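Local coordinates for mRNA nuclease HepT (Shewanella oneidensis MR-1, PDB 6M6U), which cleaves mRNA as the toxin of a type VII toxin-antitoxin system, and is neutralised mostly through tri-AMPylation by its cognate antitoxin MntA, at residues N55-N58 and Q62-I65; D3-K8 and D128-E133; S38-L43 and I99-Y104. All blocks are in the same frame, centred on the assembly; numbering follows the deposited sequence.

Contact 1: residues N55-N58 and Q62-I65; sequences NHIN and QLGI
Asn58 and Leu63 hold this contact together, at the C-terminal end of helix 33-60. The helix stops here in a Schellman motif. Leu63 N donates to Asn58 O over 2.9 Å, with an N-H...O angle of 143°. The donor lies in the carbonyl plane, on a lone pair of the oxygen. Gln62 is the C-prime residue, and its positive phi of 50° turns the chain back. Its own N pairs with the carbonyl of Arg59, the second bond of the motif. Gln62 N also comes near Asn58 O, but the angle is too poor for a bond. Gly64 follows with a large positive phi, at which a CB would jam against the carbonyl O of Leu63. This explains a glycine here.

The side chain of Leu63 points back at the helix. It crosses that of Asn58 at about a right angle. The Leu63 torsion (chi1 -52°) sets CG beside its own backbone N, from where Leu63 CD1 reaches to 3.5 Å from Asn58 OD1. Leu63 CB is 3.6 Å from the same Asn58 OD1. A looser apolar touch joins Leu63 CD1 to Ile57 CG2 at 4.4 Å. Asn79 and Leu81, in a loop of the same chain, also pack on Leu63. The side-chain amide of Asn58 has its polar partner on helix 69-78, where ND2 is hydrogen-bonded to Ser72 O. Leu75 and Leu76 of that helix touch Asn58 as well.

The chemistry is thus divided between backbone and side chains. One hydrogen bond across the contact satisfies a carbonyl at the end of the helix, where the helical pattern of bonding runs out. The leucine lays a hydrocarbon surface beside the side-chain amide of Asn58. That side chain ties the helix end to helix 69-78, so the turn and the next helix are held to the same residue.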
loop_
_atom_site.group_PDB
_atom_site.type_symbol
_atom_site.label_atom_id
_atom_site.label_comp_id
_atom_site.label_asym_id
_atom_site.label_seq_id
_atom_site.Cartn_x
_atom_site.Cartn_y
_atom_site.Cartn_z
ATOM N N ASN B 55 -16.332 -9.216 -37.754
ATOM C CA ASN B 55 -15.502 -8.589 -36.727
ATOM C C ASN B 55 -14.302 -7.882 -37.342
ATOM O O ASN B 55 -13.892 -6.814 -36.874
ATOM C CB ASN B 55 -15.023 -9.639 -35.721
ATOM C CG ASN B 55 -16.149 -10.217 -34.890
ATOM O OD1 ASN B 55 -17.199 -9.593 -34.723
ATOM N ND2 ASN B 55 -15.934 -11.418 -34.354
ATOM N N HIS B 56 -13.721 -8.475 -38.386
ATOM C CA HIS B 56 -12.554 -7.888 -39.035
ATOM C C HIS B 56 -12.901 -6.557 -39.690
ATOM O O HIS B 56 -12.212 -5.550 -39.480
ATOM C CB HIS B 56 -11.993 -8.878 -40.057
ATOM C CG HIS B 56 -10.908 -8.321 -40.923
ATOM N ND1 HIS B 56 -9.595 -8.237 -40.510
ATOM C CD2 HIS B 56 -10.934 -7.846 -42.192
ATOM C CE1 HIS B 56 -8.862 -7.723 -41.482
ATOM N NE2 HIS B 56 -9.650 -7.479 -42.514
ATOM N N ILE B 57 -13.981 -6.535 -40.477
ATOM C CA ILE B 57 -14.334 -5.343 -41.244
ATOM C C ILE B 57 -14.752 -4.203 -40.320
ATOM O O ILE B 57 -14.368 -3.046 -40.531
ATOM C CB ILE B 57 -15.433 -5.683 -42.268
ATOM C CG1 ILE B 57 -14.879 -6.626 -43.339
ATOM C CG2 ILE B 57 -15.985 -4.421 -42.907
ATOM C CD1 ILE B 57 -15.940 -7.282 -44.176
ATOM N N ASN B 58 -15.532 -4.508 -39.278
ATOM C CA ASN B 58 -15.941 -3.472 -38.333
ATOM C C ASN B 58 -14.736 -2.819 -37.663
ATOM O O ASN B 58 -14.755 -1.617 -37.371
ATOM C CB ASN B 58 -16.883 -4.055 -37.278
ATOM C CG ASN B 58 -18.261 -4.369 -37.837
ATOM O OD1 ASN B 58 -18.820 -3.593 -38.617
ATOM N ND2 ASN B 58 -18.814 -5.514 -37.446
ATOM N N GLN B 62 -13.511 0.832 -38.576
ATOM C CA GLN B 62 -13.941 1.602 -37.407
ATOM C C GLN B 62 -15.439 1.888 -37.432
ATOM O O GLN B 62 -15.888 2.994 -37.123
ATOM C CB GLN B 62 -13.141 2.899 -37.290
ATOM C CG GLN B 62 -11.691 2.676 -36.907
ATOM C CD GLN B 62 -10.850 3.925 -37.060
ATOM O OE1 GLN B 62 -10.566 4.363 -38.176
ATOM N NE2 GLN B 62 -10.447 4.510 -35.935
ATOM N N LEU B 63 -16.219 0.877 -37.809
ATOM C CA LEU B 63 -17.669 0.997 -37.836
ATOM C C LEU B 63 -18.292 0.888 -36.453
ATOM O O LEU B 63 -19.472 1.222 -36.294
ATOM C CB LEU B 63 -18.253 -0.073 -38.757
ATOM C CG LEU B 63 -17.615 -0.095 -40.148
ATOM C CD1 LEU B 63 -18.247 -1.162 -41.025
ATOM C CD2 LEU B 63 -17.724 1.279 -40.795
ATOM N N GLY B 64 -17.529 0.439 -35.458
ATOM C CA GLY B 64 -18.038 0.257 -34.115
ATOM C C GLY B 64 -17.469 -0.982 -33.453
ATOM O O GLY B 64 -16.763 -1.770 -34.091
ATOM N N ILE B 65 -17.757 -1.157 -32.166
ATOM C CA ILE B 65 -17.362 -2.344 -31.418
ATOM C C ILE B 65 -18.581 -3.278 -31.372
ATOM O O ILE B 65 -19.593 -2.912 -30.761
ATOM C CB ILE B 65 -16.884 -1.994 -30.005
ATOM C CG1 ILE B 65 -15.760 -0.957 -30.063
ATOM C CG2 ILE B 65 -16.426 -3.247 -29.268
ATOM C CD1 ILE B 65 -15.504 -0.278 -28.742
#

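Contact 2: residues D3-K8 and D128-E133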
loop_
_atom_site.group_PDB
_atom_site.type_symbol
_atom_site.label_atom_id
_atom_site.label_comp_id
_atom_site.label_asym_id
_atom_site.label_seq_id
_atom_site.Cartn_x
_atom_site.Cartn_y
_atom_site.Cartn_z
ATOM N N ASP B 3 -5.828 -11.135 -46.612
ATOM C CA ASP B 3 -5.576 -12.562 -46.433
ATOM C C ASP B 3 -6.531 -13.193 -45.427
ATOM O O ASP B 3 -6.851 -14.381 -45.543
ATOM C CB ASP B 3 -4.127 -12.797 -46.005
ATOM C CG ASP B 3 -3.175 -12.857 -47.182
ATOM O OD1 ASP B 3 -3.657 -12.969 -48.330
ATOM O OD2 ASP B 3 -1.946 -12.800 -46.961
ATOM N N ILE B 4 -6.988 -12.428 -44.435
ATOM C CA ILE B 4 -7.961 -12.959 -43.483
ATOM C C ILE B 4 -9.292 -13.218 -44.176
ATOM O O ILE B 4 -9.912 -14.272 -43.993
ATOM C CB ILE B 4 -8.122 -12.002 -42.288
ATOM C CG1 ILE B 4 -7.033 -12.267 -41.250
ATOM C CG2 ILE B 4 -9.504 -12.137 -41.664
ATOM C CD1 ILE B 4 -7.082 -11.330 -40.073
ATOM N N ILE B 5 -9.747 -12.259 -44.985
ATOM C CA ILE B 5 -10.991 -12.435 -45.726
ATOM C C ILE B 5 -10.898 -13.654 -46.633
ATOM O O ILE B 5 -11.824 -14.469 -46.700
ATOM C CB ILE B 5 -11.321 -11.161 -46.527
ATOM C CG1 ILE B 5 -11.599 -9.989 -45.585
ATOM C CG2 ILE B 5 -12.504 -11.407 -47.450
ATOM C CD1 ILE B 5 -12.774 -10.212 -44.673
ATOM N N ILE B 6 -9.765 -13.810 -47.323
ATOM C CA ILE B 6 -9.610 -14.891 -48.295
ATOM C C ILE B 6 -9.655 -16.253 -47.609
ATOM O O ILE B 6 -10.321 -17.180 -48.087
ATOM C CB ILE B 6 -8.308 -14.696 -49.097
ATOM C CG1 ILE B 6 -8.432 -13.483 -50.030
ATOM C CG2 ILE B 6 -7.959 -15.959 -49.869
ATOM C CD1 ILE B 6 -7.099 -12.928 -50.509
ATOM N N ASN B 7 -8.963 -16.395 -46.476
ATOM C CA ASN B 7 -8.938 -17.688 -45.795
ATOM C C ASN B 7 -10.292 -18.026 -45.185
ATOM O O ASN B 7 -10.713 -19.190 -45.203
ATOM C CB ASN B 7 -7.844 -17.705 -44.728
ATOM C CG ASN B 7 -6.452 -17.745 -45.327
ATOM O OD1 ASN B 7 -5.849 -18.811 -45.457
ATOM N ND2 ASN B 7 -5.939 -16.581 -45.707
ATOM N N LYS B 8 -10.994 -17.027 -44.643
ATOM C CA LYS B 8 -12.318 -17.286 -44.089
ATOM C C LYS B 8 -13.312 -17.654 -45.185
ATOM O O LYS B 8 -14.172 -18.521 -44.983
ATOM C CB LYS B 8 -12.809 -16.075 -43.294
ATOM C CG LYS B 8 -11.946 -15.733 -42.088
ATOM C CD LYS B 8 -11.821 -16.907 -41.128
ATOM C CE LYS B 8 -10.842 -16.588 -40.003
ATOM N NZ LYS B 8 -10.719 -17.699 -39.017
ATOM N N ASP B 128 -20.114 -13.497 -51.613
ATOM C CA ASP B 128 -20.068 -12.745 -52.863
ATOM C C ASP B 128 -20.117 -11.241 -52.617
ATOM O O ASP B 128 -19.377 -10.483 -53.254
ATOM C CB ASP B 128 -21.211 -13.184 -53.778
ATOM C CG ASP B 128 -21.072 -14.627 -54.230
ATOM O OD1 ASP B 128 -22.103 -15.260 -54.551
ATOM O OD2 ASP B 128 -19.929 -15.132 -54.259
ATOM N N VAL B 129 -20.976 -10.792 -51.700
ATOM C CA VAL B 129 -21.045 -9.366 -51.385
ATOM C C VAL B 129 -19.727 -8.891 -50.787
ATOM O O VAL B 129 -19.200 -7.834 -51.155
ATOM C CB VAL B 129 -22.225 -9.079 -50.440
ATOM C CG1 VAL B 129 -22.069 -7.720 -49.810
ATOM C CG2 VAL B 129 -23.545 -9.159 -51.194
ATOM N N ILE B 130 -19.171 -9.671 -49.856
ATOM C CA ILE B 130 -17.949 -9.266 -49.166
ATOM C C ILE B 130 -16.806 -9.095 -50.156
ATOM O O ILE B 130 -16.107 -8.076 -50.151
ATOM C CB ILE B 130 -17.591 -10.278 -48.062
ATOM C CG1 ILE B 130 -18.537 -10.121 -46.870
ATOM C CG2 ILE B 130 -16.141 -10.115 -47.631
ATOM C CD1 ILE B 130 -18.708 -8.692 -46.406
ATOM N N LYS B 131 -16.601 -10.083 -51.029
ATOM C CA LYS B 131 -15.471 -9.985 -51.943
ATOM C C LYS B 131 -15.734 -8.982 -53.061
ATOM O O LYS B 131 -14.785 -8.437 -53.635
ATOM C CB LYS B 131 -15.115 -11.358 -52.512
ATOM C CG LYS B 131 -13.613 -11.536 -52.709
ATOM C CD LYS B 131 -12.831 -10.727 -51.667
ATOM C CE LYS B 131 -11.384 -11.175 -51.545
ATOM N NZ LYS B 131 -10.588 -10.223 -50.720
ATOM N N ALA B 132 -17.001 -8.710 -53.376
ATOM C CA ALA B 132 -17.345 -7.607 -54.275
ATOM C C ALA B 132 -17.304 -6.303 -53.475
ATOM O O ALA B 132 -18.318 -5.659 -53.200
ATOM C CB ALA B 132 -18.704 -7.834 -54.921
ATOM N N GLU B 133 -16.087 -5.922 -53.098
ATOM C CA GLU B 133 -15.865 -4.789 -52.204
ATOM C C GLU B 133 -15.504 -3.511 -52.963
ATOM O O GLU B 133 -14.586 -3.493 -53.784
ATOM C CB GLU B 133 -14.768 -5.133 -51.192
ATOM C CG GLU B 133 -13.521 -5.749 -51.817
ATOM C CD GLU B 133 -12.546 -6.284 -50.784
ATOM O OE1 GLU B 133 -12.895 -6.298 -49.585
ATOM O OE2 GLU B 133 -11.432 -6.694 -51.172
#
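Ile5 and Ile130 make the apolar part of the contact, where the start of helix 3-23 meets the end of helix 120-131. Their CG2 methyls meet, with Ile5 CG2 3.9 Å from Ile130 CG2. Both side chains set out toward the opposite helix and cross at about a right angle. In each, CG2 stands anti to the backbone N, while CG1 is turned beside it (chi1 -65° in Ile5, -74° in Ile130). The backbones stay well apart. The closest pair of CA atoms, those of Ile5 and Lys131, is 8.0 Å apart.

The second kind of contact is made by the far end of a lysine, CE and its ammonium NZ. Lys131 reaches across and lays both atoms against the isoleucines. Its NZ is 4.0 Å from Ile5 CG2, and its CE is 4.0 Å from Ile6 CG1. The chain is bent at chi2 (31°), which swings its end over toward helix 3-23. Ile6 is exposed, so this half of the contact lies near the surface.

The ion pair of Lys131 stays within its own segment. Lys131 NZ and Glu133 OE2 form a long salt bridge at 3.7 Å. The same ammonium nitrogen thus lies against Ile5 and Ile6 and faces a carboxylate. Glu133 ends the chain, just after Ala132, the centre of an inverse gamma turn.

Helix 33-60 covers the apolar side: Ile53 and His56 pack on Ile5, and Ile57 packs on Ile130. Lys8 NZ makes a salt bridge to Asp52 OD2 of that helix, and Glu101 of the antitoxin MntA chain packs on Ile4. Three helices therefore converge here, and the contact brings the two ends of the chain together. Away from the probable active site, this is side-chain packing between neighbouring helices of an all-helical bundle, the fold of this HepT-like toxin.

Contact 3: residues S38-L43 and I99-Y104; sequences SVILNL and IAVHDY
The ring of Tyr104 meets Ile40 obliquely, with Ile40 CD1 4.2 Å from Tyr104 CD1. Phe33 also packs on Tyr104, and the hydroxyl is hydrogen-bonded to Gln36 OE1, both on helix 33-60. The other flat group, the imidazole of His102, has Val101 CG1 over one face, 4.2 Å above the plane and offset toward the rim. Its ND1 makes a weak hydrogen bond to Asn98 O, and its NE2 a weak one to Glu48 of the second subunit.

Between the helices the packing centres on Ile40. With CG1 beside the backbone N (chi1 -71°), Ile40 CG2 is left anti to it and meets Ala100 CB at 3.6 Å. The same Ile40 CG2 meets Val101 CG2 at 3.8 Å, and the two side chains run past each other in opposite directions. The small Ala100 lets the backbones come close: its CA is 6.4 Å from that of Ile40. Leu107, in the loop that follows, packs on both Ile40 and Ala100.

The contact between the segments is apolar and buried, and it sets the RX(4)HXY motif against helix 33-60. Tyr104, the residue that MntA tri-AMPylates, is unmodified here. Arg45 of the second subunit grips the carbonyls of Ala100 and Val101, just before His102. This probably helps to position His102, itself probably an active-site residue.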
loop_
_atom_site.group_PDB
_atom_site.type_symbol
_atom_site.label_atom_id
_atom_site.label_comp_id
_atom_site.label_asym_id
_atom_site.label_seq_id
_atom_site.Cartn_x
_atom_site.Cartn_y
_atom_site.Cartn_z
ATOM N N SER B 38 -21.869 -33.896 -37.476
ATOM C CA SER B 38 -20.954 -33.373 -38.487
ATOM C C SER B 38 -21.555 -32.181 -39.224
ATOM O O SER B 38 -20.841 -31.227 -39.553
ATOM C CB SER B 38 -20.573 -34.476 -39.473
ATOM O OG SER B 38 -19.701 -33.971 -40.467
ATOM N N VAL B 39 -22.857 -32.221 -39.506
ATOM C CA VAL B 39 -23.510 -31.069 -40.125
ATOM C C VAL B 39 -23.505 -29.885 -39.169
ATOM O O VAL B 39 -23.191 -28.751 -39.553
ATOM C CB VAL B 39 -24.940 -31.433 -40.565
ATOM C CG1 VAL B 39 -25.715 -30.176 -40.949
ATOM C CG2 VAL B 39 -24.908 -32.426 -41.726
ATOM N N ILE B 40 -23.838 -30.134 -37.903
ATOM C CA ILE B 40 -23.918 -29.057 -36.922
ATOM C C ILE B 40 -22.551 -28.410 -36.720
ATOM O O ILE B 40 -22.442 -27.181 -36.624
ATOM C CB ILE B 40 -24.510 -29.590 -35.604
ATOM C CG1 ILE B 40 -26.005 -29.884 -35.781
ATOM C CG2 ILE B 40 -24.262 -28.617 -34.462
ATOM C CD1 ILE B 40 -26.634 -30.613 -34.611
ATOM N N LEU B 41 -21.489 -29.216 -36.685
ATOM C CA LEU B 41 -20.157 -28.662 -36.464
ATOM C C LEU B 41 -19.714 -27.811 -37.647
ATOM O O LEU B 41 -19.147 -26.725 -37.470
ATOM C CB LEU B 41 -19.151 -29.779 -36.198
ATOM C CG LEU B 41 -17.752 -29.240 -35.859
ATOM C CD1 LEU B 41 -17.648 -28.907 -34.374
ATOM C CD2 LEU B 41 -16.669 -30.221 -36.258
ATOM N N ASN B 42 -19.969 -28.283 -38.868
ATOM C CA ASN B 42 -19.588 -27.497 -40.031
ATOM C C ASN B 42 -20.481 -26.274 -40.219
ATOM O O ASN B 42 -20.039 -25.288 -40.816
ATOM C CB ASN B 42 -19.585 -28.379 -41.278
ATOM C CG ASN B 42 -18.344 -29.255 -41.368
ATOM O OD1 ASN B 42 -17.233 -28.760 -41.585
ATOM N ND2 ASN B 42 -18.526 -30.563 -41.198
ATOM N N LEU B 43 -21.720 -26.304 -39.720
ATOM C CA LEU B 43 -22.501 -25.072 -39.651
ATOM C C LEU B 43 -21.844 -24.070 -38.708
ATOM O O LEU B 43 -21.716 -22.883 -39.034
ATOM C CB LEU B 43 -23.930 -25.370 -39.201
ATOM C CG LEU B 43 -24.906 -25.751 -40.313
ATOM C CD1 LEU B 43 -26.269 -26.122 -39.737
ATOM C CD2 LEU B 43 -25.026 -24.616 -41.325
ATOM N N ILE B 99 -28.424 -23.162 -30.567
ATOM C CA ILE B 99 -29.321 -24.239 -30.159
ATOM C C ILE B 99 -28.720 -25.588 -30.521
ATOM O O ILE B 99 -28.621 -26.487 -29.677
ATOM C CB ILE B 99 -30.713 -24.056 -30.793
ATOM C CG1 ILE B 99 -31.355 -22.750 -30.322
ATOM C CG2 ILE B 99 -31.609 -25.245 -30.462
ATOM C CD1 ILE B 99 -32.685 -22.454 -30.990
ATOM N N ALA B 100 -28.297 -25.742 -31.780
ATOM C CA ALA B 100 -27.770 -27.021 -32.245
ATOM C C ALA B 100 -26.592 -27.478 -31.395
ATOM O O ALA B 100 -26.494 -28.659 -31.040
ATOM C CB ALA B 100 -27.367 -26.914 -33.716
ATOM N N VAL B 101 -25.704 -26.556 -31.033
ATOM C CA VAL B 101 -24.492 -26.942 -30.320
ATOM C C VAL B 101 -24.748 -27.054 -28.820
ATOM O O VAL B 101 -24.424 -28.071 -28.199
ATOM C CB VAL B 101 -23.352 -25.954 -30.629
ATOM C CG1 VAL B 101 -22.098 -26.344 -29.863
ATOM C CG2 VAL B 101 -23.078 -25.914 -32.127
ATOM N N HIS B 102 -25.338 -26.020 -28.213
ATOM C CA HIS B 102 -25.406 -25.932 -26.757
ATOM C C HIS B 102 -26.654 -26.557 -26.149
ATOM O O HIS B 102 -26.658 -26.845 -24.947
ATOM C CB HIS B 102 -25.330 -24.470 -26.310
ATOM C CG HIS B 102 -24.086 -23.773 -26.753
ATOM N ND1 HIS B 102 -24.092 -22.735 -27.661
ATOM C CD2 HIS B 102 -22.790 -23.979 -26.428
ATOM C CE1 HIS B 102 -22.853 -22.326 -27.867
ATOM N NE2 HIS B 102 -22.043 -23.066 -27.132
ATOM N N ASP B 103 -27.709 -26.767 -26.933
ATOM C CA ASP B 103 -28.972 -27.262 -26.405
ATOM C C ASP B 103 -29.621 -28.197 -27.431
ATOM O O ASP B 103 -30.717 -27.959 -27.931
ATOM C CB ASP B 103 -29.881 -26.090 -26.040
ATOM C CG ASP B 103 -30.996 -26.487 -25.095
ATOM O OD1 ASP B 103 -30.797 -27.429 -24.297
ATOM O OD2 ASP B 103 -32.068 -25.847 -25.145
ATOM N N TYR B 104 -28.922 -29.293 -27.748
ATOM C CA TYR B 104 -29.389 -30.190 -28.801
ATOM C C TYR B 104 -30.740 -30.806 -28.466
ATOM O O TYR B 104 -31.553 -31.040 -29.368
ATOM C CB TYR B 104 -28.359 -31.291 -29.057
ATOM C CG TYR B 104 -28.850 -32.377 -29.991
ATOM C CD1 TYR B 104 -28.846 -32.190 -31.370
ATOM C CD2 TYR B 104 -29.315 -33.591 -29.497
ATOM C CE1 TYR B 104 -29.296 -33.182 -32.232
ATOM C CE2 TYR B 104 -29.766 -34.588 -30.350
ATOM C CZ TYR B 104 -29.753 -34.378 -31.715
ATOM O OH TYR B 104 -30.199 -35.364 -32.566
#

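Overall arrangement
Contact 3 is the buried one, contact 2 is partly buried, and contact 1 lies at the surface. Contacts 1 and 3 share helix 33-60 but sit on opposite sides of the chain's centre, with centres about 27 Å apart. Contacts 1 and 2 are neighbours and touch through helix 33-60, where His56 also packs on Ile4. The chemistry differs with place. Contact 1 relies on a backbone hydrogen bond that ends a helix. Contact 2 joins methyl packing to the outstretched end of a lysine. Contact 3 is wholly apolar between its segments, and it alone holds residues of the RX(4)HXY motif.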